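Local coordinates for protein putative alkaline phosphatase (Pseudomonas fluorescens, PDB 4F19) that binds the phosphate analogue hydrogen arsenate and probably serves as the solute-binding component of a PstSACB-type ABC importer for phosphate, at residues G61-L66 with S146-L151; G6-P11 with V31-G36; R142-G147 with A187-Q192; P11-Q16 with S209-A214; A249-V254 with P270-D275. All blocks are in the same frame, centred on the assembly; numbering follows the deposited sequence. Where two conformers were deposited one is given.

In the fold
Interactions 1, 2 and 3 all hydrogen-bond one hydrogen arsenate, and their centres lie 8 to 11 Å apart. Interactions 1 and 2 start from neighbouring strands, 59-62 and 5-7, of the five-stranded sheet; interaction 3 pairs strands 138-142 and 186-188 of the four-stranded sheet, and helix 147-159 of interaction 1 follows from it. Along the chain, interaction 2 closes before interaction 1 opens, while interaction 4 joins P11-Q16 to S209-A214, spans interactions 1 and 3 and shares P11 with interaction 2. Interaction 5 comes last, its centre about 22 Å from that of interaction 2, and touches interaction 1 through K65 and V271. The anion is thus held between two lobes, as in periplasmic binding proteins.

Interaction 1. Residues G61-L66 with S146-L151; sequences GSDSKL and SGTTEL. With 8AR (hydrogen arsenate), chain B.
D63 presses against the first turn of helix 147-159 with its OD1 only 3.2 Å from G147 CA, and this is the tight end of the contact. A side chain at G147 would run into that oxygen and into S64 N, so the close approach depends on glycine. The D63 torsion is itself unusual: chi1 is 5°, leaving CG almost eclipsed with the backbone N. It carries OD1 to 2.5 Å from arsenate O2, so short that an acid proton probably lies between them, while OD2 is held by T294. L151 CD1 packs on D63 CB. The site follows a periplasmic binding protein pattern, with the end of strand 59-62 facing a helix start that receives the anion: G147 N reaches arsenate O1 at 2.7 Å, and T148 N, T148 OG1 and the N-cap S146 OG all donate to O4. The other end is held by polar bonds and two bridging waters rather than by close packing. E150 extends its chain across and offers a different oxygen to each partner. K65 N meets OE2 on the syn side at 2.9 Å, nearly straight at 165°, whereas S64 OG comes to OE1 from 43° above the carboxylate plane, at 2.8 Å. One water bridges D63 O and E150 OE2, and a second bridges K65 O and E150 OE1; R154 adds a salt bridge to OE2.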
# COMPACT_ATOMS: atom_id res chain seq x y z
N GLY A 61 -9.41 -0.41 2.21
CA GLY A 61 -8.13 -0.22 1.53
C GLY A 61 -7.05 -0.90 2.32
O GLY A 61 -7.00 -0.82 3.56
N SER A 62 -6.11 -1.59 1.62
CA SER A 62 -5.02 -2.24 2.27
C SER A 62 -3.83 -2.30 1.33
O SER A 62 -3.99 -2.67 0.18
CB SER A 62 -5.38 -3.67 2.69
OG SER A 62 -4.32 -4.22 3.43
N ASP A 63 -2.63 -2.00 1.87
CA ASP A 63 -1.39 -2.32 1.15
C ASP A 63 -0.69 -3.53 1.72
O ASP A 63 0.45 -3.81 1.36
CB ASP A 63 -0.47 -1.08 0.98
CG ASP A 63 -0.96 0.16 1.70
OD1 ASP A 63 -0.68 0.20 2.92
OD2 ASP A 63 -1.60 1.03 1.09
N SER A 64 -1.37 -4.24 2.63
CA SER A 64 -0.98 -5.54 3.10
C SER A 64 -1.87 -6.60 2.48
O SER A 64 -3.12 -6.51 2.56
CB SER A 64 -1.12 -5.62 4.62
OG SER A 64 -1.00 -6.92 5.13
N LYS A 65 -1.29 -7.62 1.87
CA LYS A 65 -2.12 -8.68 1.28
C LYS A 65 -2.85 -9.44 2.37
O LYS A 65 -2.36 -9.64 3.48
CB LYS A 65 -1.26 -9.64 0.47
CG LYS A 65 -0.79 -9.11 -0.80
CD LYS A 65 -0.23 -10.07 -1.79
CE LYS A 65 -0.99 -11.13 -2.18
NZ LYS A 65 -0.43 -11.86 -3.53
N LEU A 66 -4.01 -9.97 2.01
CA LEU A 66 -4.69 -10.92 2.89
C LEU A 66 -3.83 -12.20 3.07
O LEU A 66 -3.37 -12.75 2.07
CB LEU A 66 -6.06 -11.26 2.30
CG LEU A 66 -7.07 -10.11 2.41
CD1 LEU A 66 -8.18 -10.26 1.38
CD2 LEU A 66 -7.65 -10.05 3.81
N SER A 146 0.92 -2.26 9.34
CA SER A 146 0.99 -1.31 8.27
C SER A 146 1.32 -1.98 6.92
O SER A 146 2.28 -2.75 6.82
CB SER A 146 2.08 -0.27 8.62
OG SER A 146 2.52 0.48 7.51
N GLY A 147 0.55 -1.60 5.92
CA GLY A 147 0.86 -2.02 4.55
C GLY A 147 2.07 -1.32 3.97
O GLY A 147 2.78 -1.89 3.15
N THR A 148 2.33 -0.06 4.40
CA THR A 148 3.58 0.58 3.98
C THR A 148 4.74 -0.25 4.51
O THR A 148 5.74 -0.48 3.80
CB THR A 148 3.65 2.03 4.48
OG1 THR A 148 2.49 2.76 4.12
CG2 THR A 148 4.82 2.73 3.78
N THR A 149 4.66 -0.68 5.77
CA THR A 149 5.68 -1.57 6.31
C THR A 149 5.82 -2.83 5.45
O THR A 149 6.93 -3.29 5.17
CB THR A 149 5.42 -1.96 7.75
OG1 THR A 149 5.46 -0.77 8.55
CG2 THR A 149 6.42 -2.99 8.25
N GLU A 150 4.70 -3.45 5.06
CA GLU A 150 4.79 -4.65 4.25
C GLU A 150 5.51 -4.35 2.91
O GLU A 150 6.40 -5.09 2.51
CB GLU A 150 3.42 -5.27 4.03
CG GLU A 150 3.49 -6.62 3.31
CD GLU A 150 2.14 -7.32 3.26
OE1 GLU A 150 1.63 -7.67 4.36
OE2 GLU A 150 1.59 -7.53 2.15
N LEU A 151 5.11 -3.29 2.22
CA LEU A 151 5.75 -2.96 0.94
C LEU A 151 7.25 -2.72 1.12
O LEU A 151 8.05 -3.12 0.26
CB LEU A 151 5.08 -1.73 0.32
CG LEU A 151 3.66 -1.90 -0.18
CD1 LEU A 151 3.11 -0.63 -0.70
CD2 LEU A 151 3.54 -3.02 -1.23
AS 8AR B . -0.84 1.83 5.87
O1 8AR B . -1.38 0.31 6.18
O2 8AR B . -1.26 2.23 4.27
O3 8AR B . -1.57 2.94 6.83
O4 8AR B . 0.81 1.91 6.01
O HOH W 1 2.19 -5.75 0.19
O HOH W 2 0.19 -10.06 4.31

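Interaction 2. Residues G6-P11 with V31-G36; sequences GGATLP and VGSGNG. With 8AR (hydrogen arsenate), chain B.
A8 CB and S33 OG meet at 3.4 Å beside the arsenate, where each segment supplies part of the first shell. S33 gives two donors to O1, its backbone N and its OG, the latter at 2.6 Å. T9 does the same for O3, with N at 2.8 Å and OG1 at 2.7 Å, and L10 N reaches O2. The T9 hydroxyl gets there by sitting between its own N and carbonyl carbon, chi1 70°, which turns CG2 toward G32 N. Without OG1 and CG2, as in an alanine here, O3 would probably lose one of its donors and S191 OG its partner. Behind this shell, G7 O ties the end of strand 5-7 to the turn before helix 33-42. It accepts V31 N at 2.8 Å in the carbonyl plane, on a lone pair, and G32 N from 66° above that plane. Further out, the backbones close to 3.7 Å between G7 CA and G36 CA; a side chain on G36 would clash there. D63 N, in the neighbouring loop, is bonded to S33 OG. Backbone amides and hydroxyls around an anion at the start of helix 33-42 are the arrangement expected of a phosphate site in the PstS family.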
# COMPACT_ATOMS: atom_id res chain seq x y z
N GLY A 6 -12.50 2.11 4.61
CA GLY A 6 -11.40 2.64 5.38
C GLY A 6 -10.27 1.64 5.41
O GLY A 6 -10.35 0.57 4.80
N GLY A 7 -9.18 1.99 6.11
CA GLY A 7 -8.04 1.12 6.20
C GLY A 7 -6.77 1.87 5.96
O GLY A 7 -6.49 2.90 6.61
N ALA A 8 -5.95 1.36 5.03
CA ALA A 8 -4.64 1.92 4.68
C ALA A 8 -4.67 3.44 4.67
O ALA A 8 -5.48 4.07 4.00
CB ALA A 8 -4.27 1.43 3.30
N THR A 9 -3.66 4.03 5.35
CA THR A 9 -3.43 5.45 5.27
C THR A 9 -2.60 5.88 4.03
O THR A 9 -2.72 7.02 3.61
CB THR A 9 -2.78 6.03 6.57
OG1 THR A 9 -1.44 5.60 6.73
CG2 THR A 9 -3.62 5.67 7.79
N LEU A 10 -1.77 4.98 3.50
CA LEU A 10 -0.94 5.36 2.37
C LEU A 10 -1.75 6.04 1.26
O LEU A 10 -1.28 7.08 0.75
CB LEU A 10 -0.11 4.13 1.90
CG LEU A 10 0.65 4.27 0.57
CD1 LEU A 10 1.89 3.41 0.60
CD2 LEU A 10 -0.23 3.88 -0.62
N PRO A 11 -2.93 5.52 0.88
CA PRO A 11 -3.74 6.10 -0.20
C PRO A 11 -4.93 6.93 0.32
O PRO A 11 -5.82 7.26 -0.47
CB PRO A 11 -4.29 4.86 -0.92
CG PRO A 11 -4.57 3.91 0.22
CD PRO A 11 -3.43 4.17 1.20
N VAL A 31 -7.03 4.29 8.99
CA VAL A 31 -6.71 3.67 10.27
C VAL A 31 -5.55 2.66 10.19
O VAL A 31 -5.18 2.11 11.24
CB VAL A 31 -7.94 2.96 10.90
CG1 VAL A 31 -8.93 4.02 11.40
CG2 VAL A 31 -8.59 1.99 9.92
N GLY A 32 -4.97 2.41 9.01
CA GLY A 32 -3.97 1.40 8.85
C GLY A 32 -4.54 0.15 8.19
O GLY A 32 -5.70 -0.20 8.36
N SER A 33 -3.68 -0.56 7.44
CA SER A 33 -4.14 -1.74 6.72
C SER A 33 -4.54 -2.87 7.61
O SER A 33 -5.50 -3.58 7.32
CB SER A 33 -3.04 -2.25 5.75
OG SER A 33 -2.79 -1.35 4.69
N GLY A 34 -3.82 -3.12 8.72
CA GLY A 34 -4.23 -4.18 9.63
C GLY A 34 -5.64 -3.93 10.16
O GLY A 34 -6.48 -4.84 10.20
N ASN A 35 -5.90 -2.70 10.57
CA ASN A 35 -7.24 -2.35 11.04
C ASN A 35 -8.28 -2.44 9.94
O ASN A 35 -9.41 -2.86 10.18
CB ASN A 35 -7.25 -0.95 11.67
CG ASN A 35 -6.58 -0.95 13.02
OD1 ASN A 35 -6.79 -1.86 13.81
ND2 ASN A 35 -5.75 0.06 13.31
N GLY A 36 -7.92 -2.04 8.70
CA GLY A 36 -8.84 -2.17 7.59
C GLY A 36 -9.22 -3.62 7.27
O GLY A 36 -10.38 -3.94 7.07
AS 8AR B . -0.84 1.83 5.87
O1 8AR B . -1.38 0.31 6.18
O2 8AR B . -1.26 2.23 4.27
O3 8AR B . -1.57 2.94 6.83
O4 8AR B . 0.81 1.91 6.01

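Interaction 3. Residues R142-G147 with A187-Q192; sequences RSESSG and AATGSQ. With 8AR (hydrogen arsenate), chain B.
R142 lays one face of its guanidinium beneath the backbone turn at G190 and S191, with G190 C 3.4 Å above the plane and set toward the rim; S146 OG lies over the opposite face. At the edge, near the plane, lie E144 and arsenate O3. E144 sits side-on there and takes NE with OE1 at 2.9 Å and NH2 with OE2 at 2.8 Å, a two-point salt bridge. The two flat groups are not coplanar, because NH2 meets OE2 from 66° out of the carboxylate plane. G190 N comes to the same OE2 from the other face, at 2.9 Å. R142 NE and G190 N, both donors, lie 3.2 Å apart without bonding; each turns to its own carboxylate oxygen, OE1 and OE2. The bent torsions of R142, near -70° at chi2 and chi3, curl the chain back to bring NH2 in line with arsenate O3 at 2.8 Å, at 163°, while NH1 makes a weak bond to O4. Strands 138-142 and 186-188 run parallel here, bridged at R142 and A188, and S143 N donates to A188 O at 2.8 Å. The anion site thus lies beyond the ends of two neighbouring strands, at the interlobe cleft of the periplasmic binding protein fold. A methionine in place of R142 would probably leave E144 and the arsenate without their shared positive charge. Toward the solvent side, T189 CG2 lies against E144 OE2, and A187 CB touches S143 CB.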
# COMPACT_ATOMS: atom_id res chain seq x y z
N ARG A 142 6.54 2.59 11.87
CA ARG A 142 5.14 2.43 12.22
C ARG A 142 4.93 1.46 13.33
O ARG A 142 5.34 0.32 13.29
CB ARG A 142 4.34 2.00 10.95
CG ARG A 142 4.24 3.07 9.91
CD ARG A 142 3.23 4.14 10.26
NE ARG A 142 1.87 3.65 10.24
CZ ARG A 142 1.17 3.45 9.10
NH1 ARG A 142 1.66 3.84 7.93
NH2 ARG A 142 -0.01 2.85 9.19
N SER A 143 4.19 1.96 14.36
CA SER A 143 3.88 1.21 15.55
C SER A 143 2.94 0.05 15.31
O SER A 143 2.94 -0.95 16.09
CB SER A 143 3.22 2.16 16.63
OG SER A 143 2.04 2.53 16.27
N GLU A 144 2.10 0.16 14.35
CA GLU A 144 0.96 -0.74 14.13
C GLU A 144 1.13 -1.56 12.87
O GLU A 144 2.12 -1.51 12.16
CB GLU A 144 -0.36 0.05 14.18
CG GLU A 144 -0.80 0.81 12.94
CD GLU A 144 -0.05 2.05 12.51
OE1 GLU A 144 1.17 2.19 12.70
OE2 GLU A 144 -0.73 2.95 11.91
N SER A 145 0.11 -2.37 12.57
CA SER A 145 0.11 -3.24 11.41
C SER A 145 -0.13 -2.42 10.16
O SER A 145 -1.25 -1.92 9.90
CB SER A 145 -0.94 -4.33 11.58
OG SER A 145 -1.00 -5.17 10.46
N SER A 146 0.92 -2.26 9.34
CA SER A 146 0.99 -1.31 8.27
C SER A 146 1.32 -1.98 6.92
O SER A 146 2.28 -2.75 6.82
CB SER A 146 2.08 -0.27 8.62
OG SER A 146 2.52 0.48 7.51
N GLY A 147 0.55 -1.60 5.92
CA GLY A 147 0.86 -2.02 4.55
C GLY A 147 2.07 -1.32 3.97
O GLY A 147 2.78 -1.89 3.15
N ALA A 187 8.69 4.97 17.45
CA ALA A 187 7.46 4.45 16.87
C ALA A 187 6.44 5.55 16.75
O ALA A 187 6.30 6.39 17.67
CB ALA A 187 6.90 3.34 17.71
N ALA A 188 5.63 5.54 15.71
CA ALA A 188 4.50 6.44 15.57
C ALA A 188 3.40 5.73 14.78
O ALA A 188 3.65 4.70 14.14
CB ALA A 188 4.90 7.77 14.94
N THR A 189 2.21 6.32 14.80
CA THR A 189 1.01 5.67 14.27
C THR A 189 0.45 6.45 13.13
O THR A 189 0.22 7.66 13.22
CB THR A 189 -0.01 5.54 15.45
OG1 THR A 189 0.62 4.94 16.54
CG2 THR A 189 -1.26 4.85 15.05
N GLY A 190 0.14 5.75 12.01
CA GLY A 190 -0.34 6.33 10.81
C GLY A 190 0.75 6.98 9.98
O GLY A 190 1.80 7.39 10.48
N SER A 191 0.46 7.16 8.67
CA SER A 191 1.41 7.91 7.82
C SER A 191 1.66 9.31 8.39
O SER A 191 2.79 9.77 8.49
CB SER A 191 0.85 8.02 6.41
OG SER A 191 0.82 6.77 5.72
N GLN A 192 0.55 10.01 8.71
CA GLN A 192 0.67 11.38 9.18
C GLN A 192 1.37 11.43 10.54
O GLN A 192 2.19 12.34 10.81
CB GLN A 192 -0.71 12.04 9.19
CG GLN A 192 -1.34 12.19 7.76
CD GLN A 192 -2.82 12.37 7.83
OE1 GLN A 192 -3.66 11.43 8.30
NE2 GLN A 192 -3.27 13.54 7.33
AS 8AR B . -0.84 1.83 5.87
O1 8AR B . -1.38 0.31 6.18
O2 8AR B . -1.26 2.23 4.27
O3 8AR B . -1.57 2.94 6.83
O4 8AR B . 0.81 1.91 6.01

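Interaction 4. Residues P11-Q16 with S209-A214; sequences PQALYQ and SPDFAA
A carboxylate oxygen set against a methyl is the odd feature here: D211 OD2 lies 3.4 Å from A13 CB, a carbon that offers it no donor, and N332 OD1 also comes close to it from outside the two segments. L14 N is the nearest backbone amide of the helix, 4.1 Å from OD2, too distant to bond, and it already gives a weak bond to P11 O. Beside this pair F212 brings its rim to the helix. CZ meets Q12 CG at 3.7 Å with that carbon near the ring plane, so the glutamine comes at the edge, and the amide plane of Q12 stands 88° from the ring. A13 CB touches the same CZ obliquely at 4.1 Å. Q12 reaches the ring because CG takes the position between N and carbonyl carbon, chi1 72°, and the chain then extends. The loop is shaped by an ST turn, S209 OG accepting D211 N at 3.2 Å, while the same hydroxyl bonds to L10 O; helix 190-198 backs F212 through S191 and Q192. Between the two segments themselves the contact therefore rests on van der Waals touches with no directional bond, and the amide of Q12 looks outside it, to a weak bond with Q192 OE1.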
# COMPACT_ATOMS: atom_id res chain seq x y z
N PRO A 11 -2.93 5.52 0.88
CA PRO A 11 -3.74 6.10 -0.20
C PRO A 11 -4.93 6.93 0.32
O PRO A 11 -5.82 7.26 -0.47
CB PRO A 11 -4.29 4.86 -0.92
CG PRO A 11 -4.57 3.91 0.22
CD PRO A 11 -3.43 4.17 1.20
N GLN A 12 -4.96 7.28 1.60
CA GLN A 12 -6.20 7.88 2.09
C GLN A 12 -6.50 9.21 1.44
O GLN A 12 -7.67 9.53 1.25
CB GLN A 12 -6.19 8.04 3.63
CG GLN A 12 -5.23 9.16 4.08
CD GLN A 12 -5.15 9.26 5.56
OE1 GLN A 12 -5.30 8.28 6.32
NE2 GLN A 12 -5.06 10.53 6.05
N ALA A 13 -5.47 10.03 1.09
CA ALA A 13 -5.77 11.31 0.46
C ALA A 13 -6.31 11.12 -0.94
O ALA A 13 -7.09 11.97 -1.42
CB ALA A 13 -4.53 12.21 0.49
N LEU A 14 -5.97 10.03 -1.64
CA LEU A 14 -6.59 9.71 -2.90
C LEU A 14 -8.09 9.43 -2.70
O LEU A 14 -8.93 10.03 -3.36
CB LEU A 14 -5.91 8.51 -3.55
CG LEU A 14 -6.65 7.90 -4.75
CD1 LEU A 14 -6.77 8.91 -5.89
CD2 LEU A 14 -5.94 6.65 -5.20
N TYR A 15 -8.42 8.53 -1.77
CA TYR A 15 -9.82 8.18 -1.61
C TYR A 15 -10.65 9.31 -1.03
O TYR A 15 -11.88 9.33 -1.23
CB TYR A 15 -9.98 6.90 -0.77
CG TYR A 15 -9.26 5.70 -1.38
CD1 TYR A 15 -9.33 5.41 -2.75
CD2 TYR A 15 -8.52 4.86 -0.60
CE1 TYR A 15 -8.64 4.36 -3.29
CE2 TYR A 15 -7.84 3.78 -1.13
CZ TYR A 15 -7.86 3.55 -2.49
OH TYR A 15 -7.12 2.55 -3.08
N GLN A 16 -10.02 10.27 -0.36
CA GLN A 16 -10.64 11.48 0.11
C GLN A 16 -10.69 12.62 -0.86
O GLN A 16 -11.23 13.70 -0.57
CB GLN A 16 -9.96 11.88 1.42
CG GLN A 16 -10.17 10.88 2.51
CD GLN A 16 -9.21 11.01 3.74
OE1 GLN A 16 -9.38 10.24 4.72
NE2 GLN A 16 -8.27 11.84 3.68
N SER A 209 4.50 6.61 2.39
CA SER A 209 3.68 6.89 1.22
C SER A 209 4.22 8.10 0.45
O SER A 209 4.46 9.16 1.08
CB SER A 209 2.26 7.26 1.69
OG SER A 209 1.52 7.74 0.61
N PRO A 210 4.32 8.05 -0.87
CA PRO A 210 4.80 9.23 -1.59
C PRO A 210 3.84 10.38 -1.53
O PRO A 210 4.25 11.54 -1.75
CB PRO A 210 5.02 8.69 -3.02
CG PRO A 210 4.01 7.57 -3.14
CD PRO A 210 4.03 6.91 -1.77
N ASP A 211 2.57 10.14 -1.21
CA ASP A 211 1.59 11.21 -1.08
C ASP A 211 1.75 11.98 0.22
O ASP A 211 1.12 13.04 0.34
CB ASP A 211 0.17 10.67 -1.20
CG ASP A 211 -0.84 11.62 -1.77
OD1 ASP A 211 -0.57 12.66 -2.30
OD2 ASP A 211 -2.08 11.16 -1.69
N PHE A 212 2.44 11.44 1.22
CA PHE A 212 2.70 12.12 2.49
C PHE A 212 4.16 12.48 2.69
O PHE A 212 4.47 13.28 3.58
CB PHE A 212 2.19 11.28 3.67
CG PHE A 212 0.67 11.21 3.70
CD1 PHE A 212 -0.11 12.33 4.10
CD2 PHE A 212 -0.01 10.10 3.26
CE1 PHE A 212 -1.50 12.29 4.10
CE2 PHE A 212 -1.39 10.02 3.27
CZ PHE A 212 -2.13 11.14 3.68
N ALA A 213 5.09 11.93 1.90
CA ALA A 213 6.49 12.13 2.16
C ALA A 213 6.98 13.54 1.86
O ALA A 213 8.05 13.93 2.34
CB ALA A 213 7.30 11.13 1.33
N ALA A 214 6.22 14.28 1.07
CA ALA A 214 6.49 15.70 0.82
C ALA A 214 5.16 16.41 0.69
O ALA A 214 4.18 15.83 0.26
CB ALA A 214 7.24 15.88 -0.51

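Interaction 5. Residues A249-V254 with P270-D275; sequences AAIGAV and PVFGPD
V254, which packs on P270 and F272, is fixed just past helix 248-252 by a backbone bond within its own segment, V254 N to I251 O at 3.1 Å. From there its branches part. CG1, opposite the backbone N at chi1 173°, drives onto the proline ring at 3.5 Å from P270 CB, tighter than an ordinary carbon contact. CG2 goes to the aromatic neighbour and meets F272 CZ obliquely at 3.7 Å. V254 O is taken by W341 NE1, so the residue is held on its polar side too. Earlier in the helix the approach loosens: A250 O comes no nearer than 4.5 Å to F272 CZ, at the ring edge, and I251 CD1 is as far from F272 CE1. L291 of strand 291-299 also touches A250, I251 and F272, and F293 of the same strand touches P270. F272 also meets the ring of Y283, their planes about 25° apart. The result is apolar packing of a short helix end on P270 and on F272 of strand 272-273, which pairs in parallel with 281-282, alongside the five-stranded sheet of this periplasmic binding protein lobe.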
# COMPACT_ATOMS: atom_id res chain seq x y z
N ALA A 249 7.05 2.88 -15.27
CA ALA A 249 7.34 1.84 -16.24
C ALA A 249 7.33 0.47 -15.61
O ALA A 249 6.79 -0.51 -16.17
CB ALA A 249 8.70 2.10 -16.93
N ALA A 250 7.91 0.33 -14.42
CA ALA A 250 7.97 -0.96 -13.76
C ALA A 250 6.57 -1.43 -13.37
O ALA A 250 6.24 -2.61 -13.50
CB ALA A 250 8.87 -0.86 -12.56
N ILE A 251 5.70 -0.52 -12.88
CA ILE A 251 4.33 -0.90 -12.56
C ILE A 251 3.63 -1.41 -13.86
O ILE A 251 2.91 -2.40 -13.84
CB ILE A 251 3.58 0.32 -11.95
CG1 ILE A 251 4.11 0.60 -10.53
CG2 ILE A 251 2.06 0.04 -11.91
CD1 ILE A 251 3.95 -0.47 -9.50
N GLY A 252 3.82 -0.68 -14.97
CA GLY A 252 3.12 -1.01 -16.17
C GLY A 252 3.55 -2.34 -16.79
O GLY A 252 2.77 -2.92 -17.57
N ALA A 253 4.74 -2.84 -16.40
CA ALA A 253 5.24 -4.12 -16.90
C ALA A 253 4.78 -5.31 -16.09
O ALA A 253 5.06 -6.42 -16.43
CB ALA A 253 6.77 -4.09 -16.90
N VAL A 254 4.03 -5.10 -14.99
CA VAL A 254 3.59 -6.22 -14.17
C VAL A 254 2.49 -6.99 -14.87
O VAL A 254 1.47 -6.38 -15.27
CB VAL A 254 3.12 -5.69 -12.79
CG1 VAL A 254 2.50 -6.80 -11.95
CG2 VAL A 254 4.24 -5.02 -12.03
N PRO A 270 -0.20 -8.38 -7.26
CA PRO A 270 1.20 -8.69 -7.53
C PRO A 270 2.05 -8.22 -6.36
O PRO A 270 1.80 -7.17 -5.80
CB PRO A 270 1.54 -7.88 -8.78
CG PRO A 270 0.18 -7.46 -9.35
CD PRO A 270 -0.70 -7.31 -8.10
N VAL A 271 3.10 -8.97 -6.09
CA VAL A 271 4.09 -8.55 -5.11
C VAL A 271 5.44 -8.61 -5.79
O VAL A 271 5.74 -9.50 -6.62
CB VAL A 271 4.08 -9.28 -3.82
CG1 VAL A 271 2.73 -9.09 -3.10
CG2 VAL A 271 4.38 -10.76 -4.04
N PHE A 272 6.27 -7.66 -5.40
CA PHE A 272 7.68 -7.67 -5.75
C PHE A 272 8.43 -8.48 -4.70
O PHE A 272 7.94 -8.67 -3.56
CB PHE A 272 8.22 -6.23 -5.88
CG PHE A 272 7.65 -5.52 -7.05
CD1 PHE A 272 6.43 -4.85 -7.02
CD2 PHE A 272 8.32 -5.54 -8.28
CE1 PHE A 272 5.92 -4.23 -8.12
CE2 PHE A 272 7.82 -4.89 -9.40
CZ PHE A 272 6.60 -4.23 -9.32
N GLY A 273 9.60 -8.98 -5.05
CA GLY A 273 10.34 -9.83 -4.16
C GLY A 273 11.67 -10.20 -4.74
O GLY A 273 12.15 -9.55 -5.67
N PRO A 274 12.31 -11.23 -4.19
CA PRO A 274 13.66 -11.61 -4.65
C PRO A 274 13.73 -11.97 -6.09
O PRO A 274 12.76 -12.46 -6.68
CB PRO A 274 13.99 -12.82 -3.78
CG PRO A 274 13.12 -12.63 -2.54
CD PRO A 274 11.85 -12.07 -3.06
N ASP A 275 14.85 -11.77 -6.70
CA ASP A 275 15.21 -12.06 -8.07
C ASP A 275 14.93 -13.60 -8.38
O ASP A 275 15.01 -14.48 -7.52
CB ASP A 275 16.70 -11.69 -8.26
CG ASP A 275 16.95 -10.20 -8.34
OD1 ASP A 275 16.05 -9.42 -8.38
OD2 ASP A 275 18.21 -9.87 -8.35